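Local coordinates for Lmo1340 protein (Listeria monocytogenes, PDB 4NLM), which is of unknown function but is probably a surface lipoprotein of the bacterium, built round a YqgU-like six-bladed beta-propeller domain, at residues T87-E93 with L105-E109; A111-R117 with A128-P134; F284-Y290 with E301-I307. All coordinates share one frame; numbering follows the deposited sequence. Where two conformers were deposited one is given.

Contact 1: T87-E93 with L105-E109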
loop_
_atom_site.group_PDB
_atom_site.type_symbol
_atom_site.label_atom_id
_atom_site.label_comp_id
_atom_site.label_asym_id
_atom_site.label_seq_id
_atom_site.Cartn_x
_atom_site.Cartn_y
_atom_site.Cartn_z
ATOM N N THR A 87 -9.632 7.361 19.403
ATOM C CA THR A 87 -11.033 7.059 19.177
ATOM C C THR A 87 -11.425 5.753 19.813
ATOM O O THR A 87 -10.604 4.845 19.962
ATOM C CB THR A 87 -11.366 6.983 17.668
ATOM O OG1 THR A 87 -12.763 6.761 17.481
ATOM C CG2 THR A 87 -10.589 5.910 16.953
ATOM N N LYS A 88 -12.702 5.651 20.187
ATOM C CA LYS A 88 -13.253 4.387 20.682
ATOM C C LYS A 88 -13.935 3.598 19.563
ATOM O O LYS A 88 -14.405 2.482 19.779
ATOM C CB LYS A 88 -14.242 4.653 21.805
ATOM C CG LYS A 88 -13.552 5.197 23.038
ATOM C CD LYS A 88 -14.489 5.307 24.217
ATOM C CE LYS A 88 -13.721 5.484 25.516
ATOM N NZ LYS A 88 -12.998 4.242 25.917
ATOM N N GLU A 89 -14.018 4.182 18.372
ATOM C CA GLU A 89 -14.638 3.497 17.238
ATOM C C GLU A 89 -13.793 2.300 16.776
ATOM O O GLU A 89 -12.589 2.276 16.999
ATOM C CB GLU A 89 -14.882 4.475 16.094
ATOM C CG GLU A 89 -15.820 5.604 16.469
ATOM C CD GLU A 89 -16.307 6.465 15.312
ATOM O OE1 GLU A 89 -16.149 6.082 14.136
ATOM O OE2 GLU A 89 -16.921 7.523 15.602
ATOM N N SER A 90 -14.441 1.349 16.110
ATOM C CA SER A 90 -13.780 0.169 15.554
ATOM C C SER A 90 -13.002 0.587 14.311
ATOM O O SER A 90 -13.558 1.217 13.417
ATOM C CB SER A 90 -14.831 -0.881 15.208
ATOM O OG SER A 90 -14.246 -2.004 14.588
ATOM N N ILE A 91 -11.714 0.266 14.252
ATOM C CA ILE A 91 -10.884 0.715 13.136
ATOM C C ILE A 91 -11.006 -0.235 11.975
ATOM O O ILE A 91 -10.766 -1.437 12.136
ATOM C CB ILE A 91 -9.378 0.774 13.543
ATOM C CG1 ILE A 91 -9.152 1.528 14.872
ATOM C CG2 ILE A 91 -8.550 1.383 12.439
ATOM C CD1 ILE A 91 -9.627 2.958 14.872
ATOM N N SER A 92 -11.369 0.279 10.820
ATOM C CA SER A 92 -11.469 -0.521 9.622
ATOM C C SER A 92 -10.274 -0.286 8.691
ATOM O O SER A 92 -9.725 -1.239 8.151
ATOM C CB SER A 92 -12.756 -0.165 8.901
ATOM O OG SER A 92 -13.858 -0.271 9.799
ATOM N N GLU A 93 -9.910 0.981 8.467
ATOM C CA GLU A 93 -8.754 1.306 7.632
ATOM C C GLU A 93 -8.117 2.606 8.097
ATOM O O GLU A 93 -8.823 3.523 8.511
ATOM C CB GLU A 93 -9.168 1.472 6.155
ATOM C CG GLU A 93 -8.083 1.974 5.178
ATOM C CD GLU A 93 -7.029 0.922 4.834
ATOM O OE1 GLU A 93 -7.018 -0.166 5.453
ATOM O OE2 GLU A 93 -6.187 1.190 3.942
ATOM N N LEU A 105 -9.066 7.964 8.216
ATOM C CA LEU A 105 -9.522 6.971 9.166
ATOM C C LEU A 105 -10.920 6.557 8.776
ATOM O O LEU A 105 -11.830 7.392 8.691
ATOM C CB LEU A 105 -9.562 7.538 10.586
ATOM C CG LEU A 105 -10.072 6.588 11.661
ATOM C CD1 LEU A 105 -9.185 5.368 11.778
ATOM C CD2 LEU A 105 -10.155 7.346 12.968
ATOM N N TYR A 106 -11.093 5.262 8.547
ATOM C CA TYR A 106 -12.398 4.686 8.298
ATOM C C TYR A 106 -12.701 3.840 9.523
ATOM O O TYR A 106 -11.966 2.884 9.822
ATOM C CB TYR A 106 -12.384 3.864 7.024
ATOM C CG TYR A 106 -13.685 3.191 6.648
ATOM C CD1 TYR A 106 -14.913 3.849 6.748
ATOM C CD2 TYR A 106 -13.697 1.872 6.207
ATOM C CE1 TYR A 106 -16.083 3.246 6.377
ATOM C CE2 TYR A 106 -14.876 1.269 5.836
ATOM C CZ TYR A 106 -16.064 1.946 5.935
ATOM O OH TYR A 106 -17.268 1.327 5.591
ATOM N N SER A 107 -13.749 4.197 10.252
ATOM C CA SER A 107 -14.059 3.543 11.488
ATOM C C SER A 107 -15.569 3.448 11.685
ATOM O O SER A 107 -16.331 4.132 11.041
ATOM C CB SER A 107 -13.427 4.261 12.670
ATOM O OG SER A 107 -13.901 5.583 12.835
ATOM N N ALA A 108 -15.996 2.562 12.589
ATOM C CA ALA A 108 -17.408 2.351 12.835
ATOM C C ALA A 108 -17.749 2.532 14.304
ATOM O O ALA A 108 -17.068 2.033 15.194
ATOM C CB ALA A 108 -17.852 0.979 12.359
ATOM N N GLU A 109 -18.812 3.283 14.541
ATOM C CA GLU A 109 -19.305 3.501 15.893
ATOM C C GLU A 109 -20.270 2.387 16.292
ATOM O O GLU A 109 -20.455 2.111 17.487
ATOM C CB GLU A 109 -19.991 4.876 15.974
ATOM C CG GLU A 109 -20.850 5.115 17.208
ATOM C CD GLU A 109 -21.625 6.425 17.174
ATOM O OE1 GLU A 109 -21.118 7.426 16.624
ATOM O OE2 GLU A 109 -22.746 6.460 17.727
HETATM O O HOH W 1 -18.705 6.143 12.841
HETATM O O HOH W 2 -18.293 7.854 17.809
#

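Contact 2: A111-R117 with A128-P134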
loop_
_atom_site.group_PDB
_atom_site.type_symbol
_atom_site.label_atom_id
_atom_site.label_comp_id
_atom_site.label_asym_id
_atom_site.label_seq_id
_atom_site.Cartn_x
_atom_site.Cartn_y
_atom_site.Cartn_z
ATOM N N ALA A 111 -22.944 -1.144 14.396
ATOM C CA ALA A 111 -23.271 -1.991 13.247
ATOM C C ALA A 111 -24.035 -1.182 12.176
ATOM O O ALA A 111 -24.145 -1.603 11.029
ATOM C CB ALA A 111 -24.098 -3.209 13.702
ATOM N N GLU A 112 -24.549 -0.012 12.551
ATOM C CA GLU A 112 -25.333 0.812 11.628
ATOM C C GLU A 112 -24.645 2.097 11.185
ATOM O O GLU A 112 -25.116 2.768 10.265
ATOM C CB GLU A 112 -26.667 1.190 12.282
ATOM C CG GLU A 112 -27.535 0.007 12.670
ATOM C CD GLU A 112 -27.984 -0.789 11.466
ATOM O OE1 GLU A 112 -28.132 -0.190 10.380
ATOM O OE2 GLU A 112 -28.199 -2.012 11.609
ATOM N N LYS A 113 -23.530 2.445 11.817
ATOM C CA LYS A 113 -22.878 3.709 11.490
ATOM C C LYS A 113 -21.378 3.634 11.393
ATOM O O LYS A 113 -20.717 3.104 12.295
ATOM C CB LYS A 113 -23.200 4.753 12.574
ATOM C CG LYS A 113 -24.677 5.098 12.690
ATOM C CD LYS A 113 -24.930 6.488 13.269
ATOM C CE LYS A 113 -26.400 6.874 13.090
ATOM N NZ LYS A 113 -26.788 8.293 13.383
ATOM N N ALA A 114 -20.856 4.201 10.310
ATOM C CA ALA A 114 -19.398 4.309 10.075
ATOM C C ALA A 114 -19.128 5.696 9.532
ATOM O O ALA A 114 -20.041 6.399 9.089
ATOM C CB ALA A 114 -18.915 3.267 9.090
ATOM N N THR A 115 -17.853 6.090 9.560
ATOM C CA THR A 115 -17.445 7.403 9.159
ATOM C C THR A 115 -16.106 7.279 8.502
ATOM O O THR A 115 -15.237 6.498 8.936
ATOM C CB THR A 115 -17.291 8.309 10.410
ATOM O OG1 THR A 115 -18.486 8.333 11.201
ATOM C CG2 THR A 115 -16.940 9.697 10.046
HETATM N N MSE A 116 -15.913 8.094 7.465
HETATM C CA MSE A 116 -14.595 8.321 6.875
HETATM C C MSE A 116 -14.223 9.719 7.282
HETATM O O MSE A 116 -14.967 10.658 7.008
HETATM C CB MSE A 116 -14.554 8.272 5.377
HETATM C CG MSE A 116 -15.002 7.053 4.659
HETATM SE SE MSE A 116 -15.212 7.512 2.730
HETATM C CE MSE A 116 -15.834 5.664 2.561
ATOM N N ARG A 117 -13.096 9.850 7.975
ATOM C CA ARG A 117 -12.574 11.133 8.409
ATOM C C ARG A 117 -11.192 11.410 7.861
ATOM O O ARG A 117 -10.371 10.481 7.778
ATOM C CB ARG A 117 -12.426 11.193 9.922
ATOM C CG ARG A 117 -13.719 11.125 10.696
ATOM C CD ARG A 117 -13.439 11.216 12.182
ATOM N NE ARG A 117 -14.665 11.207 12.965
ATOM C CZ ARG A 117 -15.253 10.107 13.426
ATOM N NH1 ARG A 117 -16.370 10.196 14.137
ATOM N NH2 ARG A 117 -14.718 8.917 13.183
ATOM N N ALA A 128 -12.200 16.867 7.327
ATOM C CA ALA A 128 -13.424 16.534 6.600
ATOM C C ALA A 128 -13.956 15.207 7.115
ATOM O O ALA A 128 -13.208 14.403 7.660
ATOM C CB ALA A 128 -13.148 16.447 5.104
ATOM N N SER A 129 -15.239 14.976 6.899
ATOM C CA SER A 129 -15.849 13.759 7.336
ATOM C C SER A 129 -17.102 13.448 6.528
ATOM O O SER A 129 -17.800 14.353 6.095
ATOM C CB SER A 129 -16.226 13.927 8.813
ATOM O OG SER A 129 -16.716 12.749 9.398
ATOM N N ARG A 130 -17.407 12.166 6.347
ATOM C CA ARG A 130 -18.666 11.753 5.756
ATOM C C ARG A 130 -19.120 10.485 6.449
ATOM O O ARG A 130 -18.323 9.656 6.854
ATOM C CB ARG A 130 -18.637 11.606 4.226
ATOM C CG ARG A 130 -17.726 10.533 3.673
ATOM C CD ARG A 130 -17.869 10.437 2.152
ATOM N NE ARG A 130 -19.176 9.932 1.720
ATOM C CZ ARG A 130 -19.450 8.643 1.551
ATOM N NH1 ARG A 130 -18.518 7.720 1.778
ATOM N NH2 ARG A 130 -20.661 8.270 1.165
ATOM N N ALA A 131 -20.429 10.387 6.605
ATOM C CA ALA A 131 -21.078 9.284 7.267
ATOM C C ALA A 131 -21.477 8.245 6.247
ATOM O O ALA A 131 -21.916 8.587 5.147
ATOM C CB ALA A 131 -22.317 9.776 8.015
ATOM N N THR A 132 -21.382 6.982 6.647
ATOM C CA THR A 132 -21.737 5.911 5.760
ATOM C C THR A 132 -22.126 4.689 6.588
ATOM O O THR A 132 -22.373 4.822 7.777
ATOM C CB THR A 132 -20.628 5.646 4.736
ATOM O OG1 THR A 132 -21.128 4.760 3.730
ATOM C CG2 THR A 132 -19.376 5.087 5.394
ATOM N N LYS A 133 -22.201 3.548 5.936
ATOM C CA LYS A 133 -22.488 2.300 6.631
ATOM C C LYS A 133 -21.193 1.485 6.734
ATOM O O LYS A 133 -20.290 1.661 5.932
ATOM C CB LYS A 133 -23.577 1.511 5.892
ATOM C CG LYS A 133 -24.904 2.239 5.782
ATOM C CD LYS A 133 -25.427 2.679 7.142
ATOM C CE LYS A 133 -26.677 3.528 7.029
ATOM N NZ LYS A 133 -27.855 2.763 6.545
ATOM N N PRO A 134 -21.082 0.607 7.739
ATOM C CA PRO A 134 -19.836 -0.165 7.880
ATOM C C PRO A 134 -19.765 -1.277 6.863
ATOM O O PRO A 134 -20.222 -2.394 7.100
ATOM C CB PRO A 134 -19.907 -0.717 9.301
ATOM C CG PRO A 134 -21.343 -0.668 9.664
ATOM C CD PRO A 134 -22.023 0.367 8.845
HETATM O O HOH W 3 -16.873 13.242 12.167
#

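Contact 3: F284-Y290 with E301-I307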
loop_
_atom_site.group_PDB
_atom_site.type_symbol
_atom_site.label_atom_id
_atom_site.label_comp_id
_atom_site.label_asym_id
_atom_site.label_seq_id
_atom_site.Cartn_x
_atom_site.Cartn_y
_atom_site.Cartn_z
ATOM N N PHE A 284 12.933 0.157 -7.042
ATOM C CA PHE A 284 11.825 -0.783 -6.931
ATOM C C PHE A 284 12.336 -1.947 -6.080
ATOM O O PHE A 284 13.243 -2.668 -6.465
ATOM C CB PHE A 284 11.353 -1.275 -8.274
ATOM C CG PHE A 284 10.255 -2.290 -8.181
ATOM C CD1 PHE A 284 8.962 -1.924 -7.867
ATOM C CD2 PHE A 284 10.509 -3.622 -8.398
ATOM C CE1 PHE A 284 7.944 -2.856 -7.765
ATOM C CE2 PHE A 284 9.484 -4.564 -8.306
ATOM C CZ PHE A 284 8.217 -4.182 -7.983
ATOM N N LEU A 285 11.771 -2.070 -4.897
ATOM C CA LEU A 285 12.162 -3.140 -3.942
ATOM C C LEU A 285 11.156 -4.249 -3.956
ATOM O O LEU A 285 9.958 -4.009 -3.845
ATOM C CB LEU A 285 12.177 -2.568 -2.534
ATOM C CG LEU A 285 13.150 -1.441 -2.251
ATOM C CD1 LEU A 285 12.855 -0.747 -0.932
ATOM C CD2 LEU A 285 14.550 -1.977 -2.252
ATOM N N THR A 286 11.641 -5.482 -4.100
ATOM C CA THR A 286 10.745 -6.637 -4.095
ATOM C C THR A 286 11.447 -7.855 -3.542
ATOM O O THR A 286 12.666 -8.008 -3.680
ATOM C CB THR A 286 10.243 -6.971 -5.520
ATOM O OG1 THR A 286 9.281 -8.022 -5.493
ATOM C CG2 THR A 286 11.368 -7.254 -6.488
ATOM N N PHE A 287 10.663 -8.743 -2.953
ATOM C CA PHE A 287 11.140 -10.088 -2.680
ATOM C C PHE A 287 11.099 -10.888 -3.973
ATOM O O PHE A 287 10.248 -10.677 -4.863
ATOM C CB PHE A 287 10.331 -10.761 -1.541
ATOM C CG PHE A 287 10.613 -10.121 -0.253
ATOM C CD1 PHE A 287 11.768 -10.470 0.446
ATOM C CD2 PHE A 287 9.776 -9.168 0.288
ATOM C CE1 PHE A 287 12.084 -9.832 1.611
ATOM C CE2 PHE A 287 10.093 -8.545 1.447
ATOM C CZ PHE A 287 11.245 -8.894 2.133
ATOM N N VAL A 288 12.039 -11.827 -4.075
ATOM C CA VAL A 288 12.197 -12.679 -5.233
ATOM C C VAL A 288 12.496 -14.100 -4.729
ATOM O O VAL A 288 13.361 -14.259 -3.904
ATOM C CB VAL A 288 13.369 -12.186 -6.117
ATOM C CG1 VAL A 288 13.608 -13.070 -7.296
ATOM C CG2 VAL A 288 13.105 -10.793 -6.633
ATOM N N PRO A 289 11.833 -15.110 -5.298
ATOM C CA PRO A 289 12.125 -16.476 -4.897
ATOM C C PRO A 289 13.417 -16.962 -5.522
ATOM O O PRO A 289 13.812 -16.483 -6.560
ATOM C CB PRO A 289 10.945 -17.284 -5.480
ATOM C CG PRO A 289 9.975 -16.273 -5.978
ATOM C CD PRO A 289 10.736 -15.047 -6.276
ATOM N N TYR A 290 14.016 -17.973 -4.912
ATOM C CA TYR A 290 15.215 -18.580 -5.450
ATOM C C TYR A 290 14.960 -19.547 -6.597
ATOM O O TYR A 290 15.852 -19.811 -7.396
ATOM C CB TYR A 290 15.999 -19.291 -4.360
ATOM C CG TYR A 290 16.627 -18.334 -3.403
ATOM C CD1 TYR A 290 17.687 -17.539 -3.807
ATOM C CD2 TYR A 290 16.179 -18.212 -2.114
ATOM C CE1 TYR A 290 18.263 -16.654 -2.947
ATOM C CE2 TYR A 290 16.742 -17.302 -1.241
ATOM C CZ TYR A 290 17.807 -16.510 -1.685
ATOM O OH TYR A 290 18.412 -15.648 -0.812
ATOM N N GLU A 301 13.004 -18.423 2.046
ATOM C CA GLU A 301 12.784 -18.787 0.676
ATOM C C GLU A 301 12.977 -17.645 -0.305
ATOM O O GLU A 301 12.834 -17.892 -1.495
ATOM C CB GLU A 301 11.370 -19.334 0.650
ATOM C CG GLU A 301 10.683 -19.811 -0.624
ATOM C CD GLU A 301 9.271 -20.327 -0.310
ATOM O OE1 GLU A 301 8.369 -20.273 -1.176
ATOM O OE2 GLU A 301 9.036 -20.777 0.834
ATOM N N TYR A 302 13.360 -16.456 0.177
ATOM C CA TYR A 302 13.417 -15.266 -0.695
ATOM C C TYR A 302 14.666 -14.474 -0.474
ATOM O O TYR A 302 15.287 -14.534 0.568
ATOM C CB TYR A 302 12.211 -14.349 -0.425
ATOM C CG TYR A 302 10.888 -15.026 -0.609
ATOM C CD1 TYR A 302 10.325 -15.733 0.413
ATOM C CD2 TYR A 302 10.216 -15.014 -1.824
ATOM C CE1 TYR A 302 9.148 -16.430 0.259
ATOM C CE2 TYR A 302 9.007 -15.697 -1.975
ATOM C CZ TYR A 302 8.493 -16.425 -0.929
ATOM O OH TYR A 302 7.303 -17.114 -1.083
ATOM N N LYS A 303 14.961 -13.664 -1.483
ATOM C CA LYS A 303 15.919 -12.569 -1.320
ATOM C C LYS A 303 15.183 -11.254 -1.561
ATOM O O LYS A 303 14.207 -11.197 -2.271
ATOM C CB LYS A 303 17.095 -12.675 -2.238
ATOM C CG LYS A 303 16.761 -12.985 -3.635
ATOM C CD LYS A 303 18.029 -12.928 -4.460
ATOM C CE LYS A 303 17.797 -13.483 -5.830
ATOM N NZ LYS A 303 19.100 -13.475 -6.576
ATOM N N LEU A 304 15.671 -10.241 -0.877
ATOM C CA LEU A 304 15.167 -8.880 -1.041
ATOM C C LEU A 304 16.089 -8.180 -2.017
ATOM O O LEU A 304 17.295 -8.057 -1.778
ATOM C CB LEU A 304 15.168 -8.154 0.277
ATOM C CG LEU A 304 14.721 -6.695 0.185
ATOM C CD1 LEU A 304 13.303 -6.570 -0.330
ATOM C CD2 LEU A 304 14.851 -6.069 1.555
ATOM N N VAL A 305 15.526 -7.703 -3.115
ATOM C CA VAL A 305 16.344 -7.005 -4.079
ATOM C C VAL A 305 15.849 -5.604 -4.307
ATOM O O VAL A 305 14.713 -5.243 -3.995
ATOM C CB VAL A 305 16.380 -7.725 -5.422
ATOM C CG1 VAL A 305 16.843 -9.158 -5.240
ATOM C CG2 VAL A 305 15.037 -7.640 -6.135
ATOM N N LYS A 306 16.799 -4.800 -4.771
ATOM C CA LYS A 306 16.545 -3.423 -5.199
ATOM C C LYS A 306 16.867 -3.335 -6.686
ATOM O O LYS A 306 17.990 -3.644 -7.120
ATOM C CB LYS A 306 17.321 -2.409 -4.351
ATOM C CG LYS A 306 18.804 -2.224 -4.522
ATOM C CD LYS A 306 19.257 -1.032 -3.669
ATOM C CE LYS A 306 20.775 -0.896 -3.659
ATOM N NZ LYS A 306 21.262 -0.040 -2.542
ATOM N N ILE A 307 15.845 -2.973 -7.439
ATOM C CA ILE A 307 16.005 -2.782 -8.866
ATOM C C ILE A 307 15.931 -1.302 -9.188
ATOM O O ILE A 307 15.105 -0.565 -8.672
ATOM C CB ILE A 307 14.845 -3.481 -9.585
ATOM C CG1 ILE A 307 15.045 -4.966 -9.377
ATOM C CG2 ILE A 307 14.744 -3.113 -11.066
ATOM C CD1 ILE A 307 13.791 -5.712 -9.683
HETATM O O HOH W 4 12.747 -19.990 -3.180
#

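Contact 1: T87-E93 with L105-E109
E89 and S107 meet at the mouth of an antiparallel beta hairpin, strands 90-96 and 102-108, the first two strands of a four-stranded propeller blade. The S107 hydroxyl, set between its own backbone N and carbonyl carbon (chi1 62°), reaches back to the glutamate and donates to it, OG to E89 OE1 2.6 Å, arriving from above the carboxylate plane rather than in it. The other oxygen, OE2, forms a salt bridge with R117 on the third strand. This pairing would offset the proximity of E109, whose carboxylate is turned 61° from that of E89, with a water donating to one oxygen of each. Before the strand, T87 OG1 accepts from E89 N in an ST turn.

Beside S107, I91 and the end of L105 cross at about a right angle, with I91 CD1 3.9 Å from L105 CD1. The other face carries Y106, whose ring meets S92 CB obliquely, CD2 to CB 3.5 Å; its hydroxyl hydrogen-bonds to L135 O, with K133 O close by. S92 and E93 together face Y106 in a classic beta bulge, which shifts the register by one residue. Y106 O therefore takes two amides, S92 N at 2.9 Å and E93 N at 3.1 Å, while Y106 N returns an almost straight bond to E93 O, 2.9 Å long with 179° at the hydrogen.

Contact 2: A111-R117 with A128-P134
R130 starts with chi1 64°, its CG tucked over its own main chain, and a bend at chi3 turns the guanidinium along the selenomethionine M116. M116 has its CG anti to the carbonyl carbon (chi1 -58°) and runs extended from there, which lays the two chains side by side, pointing the same way. Selenium lies at the edge of the guanidinium, near its plane, with SE 3.4 Å from R130 NH1; the methyl CE touches the same nitrogen.

The backbones of M116 and R130 form an antiparallel hydrogen-bonded pair, each amide bonded to the carbonyl of the other residue. A114 and T132 make a second such pair, again with two bonds, T132 N to A114 O being 2.8 Å. Beyond it the chains leave regular pairing, and the P134 ring packs against the loop, CG 3.3 Å from A111 O and CB 4.1 Å from A114 CB. K133 folds back at chi2, and its aliphatic CD comes near E112 O.

On the opposite face T115 CG2 lies 3.1 Å from S129 OG and, in the conformer given, over the guanidinium of its strand-mate R117. A water links S129 OG to NE of R117, whose charged end is paired with E89; the bond is weak at the arginine end.

This hairpin of strands 114-120 and 126-132 forms the outer half of a propeller blade. Strand 102-108 flanks it within the sheet, with Y106 against A114, M116 and T132; F151 and W165, from strands 148-155 and 159-166 of the next sheet, pack on M116 and R130.

Contact 3: F284-Y290 with E301-I307
L304 CD1 covers one face of the F287 ring in an antiparallel pair of strands, 284-289 and 302-308, of a propeller blade. The methyl sits over the centre of the phenyl in a CH-pi contact, L304 CD1 being 4.0 Å from the F287 ring centroid and 12° off its normal. The leucine has CG anti to its backbone N (chi1 177°), which carries CD1 across the strand gap to that ring. On the same face L285 lies beside K306, with CD2 3.5 Å from K306 CB.

The other face is also largely apolar. In the conformer given for V305, V288 CG2 meets V305 CG2 at 3.7 Å, the two valines crossing at about a right angle, and V305 CG2 also touches T286 CG2. Further along, I307 CD1 comes to the edge of the F284 ring.

These neighbours are set by six backbone hydrogen bonds, two at each of the pairs F284 with I307, T286 with V305, and V288 with K303. T286 OG1 is turned along its own strand and donates to F287 O at 2.9 Å.

Around this core, I326 packs on L285, F287 and L304, while Y259 touches V288 and I307 from strand 255-266, and F248 meets the F284 ring edge to face. Y302 hydrogen-bonds through its hydroxyl to E264. At the end of the ladder Y290 crosses K303 obliquely, its OH bonded to E319 and L320 N; a water accepts from Y290 N at 2.9 Å and donates to E301 O at 2.7 Å.

Overall arrangement
Contacts 1 and 2 belong to one four-stranded antiparallel sheet, strands 90-96, 102-108, 114-120 and 126-132 in chain order. Their centres lie about 9 Å apart, and they join where strands 102-108 and 114-120 run side by side, through probable backbone hydrogen bonds from R117 N to L105 O and from T115 N to S107 O. Contact 3 comes later in the chain, in a separate sheet with strand 313-321, on the opposite side of the chain's centre; its centre is about 34 Å from that of contact 1 and about 39 Å from that of contact 2. All three belong to the six-bladed propeller, consistent with one blade holding contacts 1 and 2 and a blade across the ring holding contact 3.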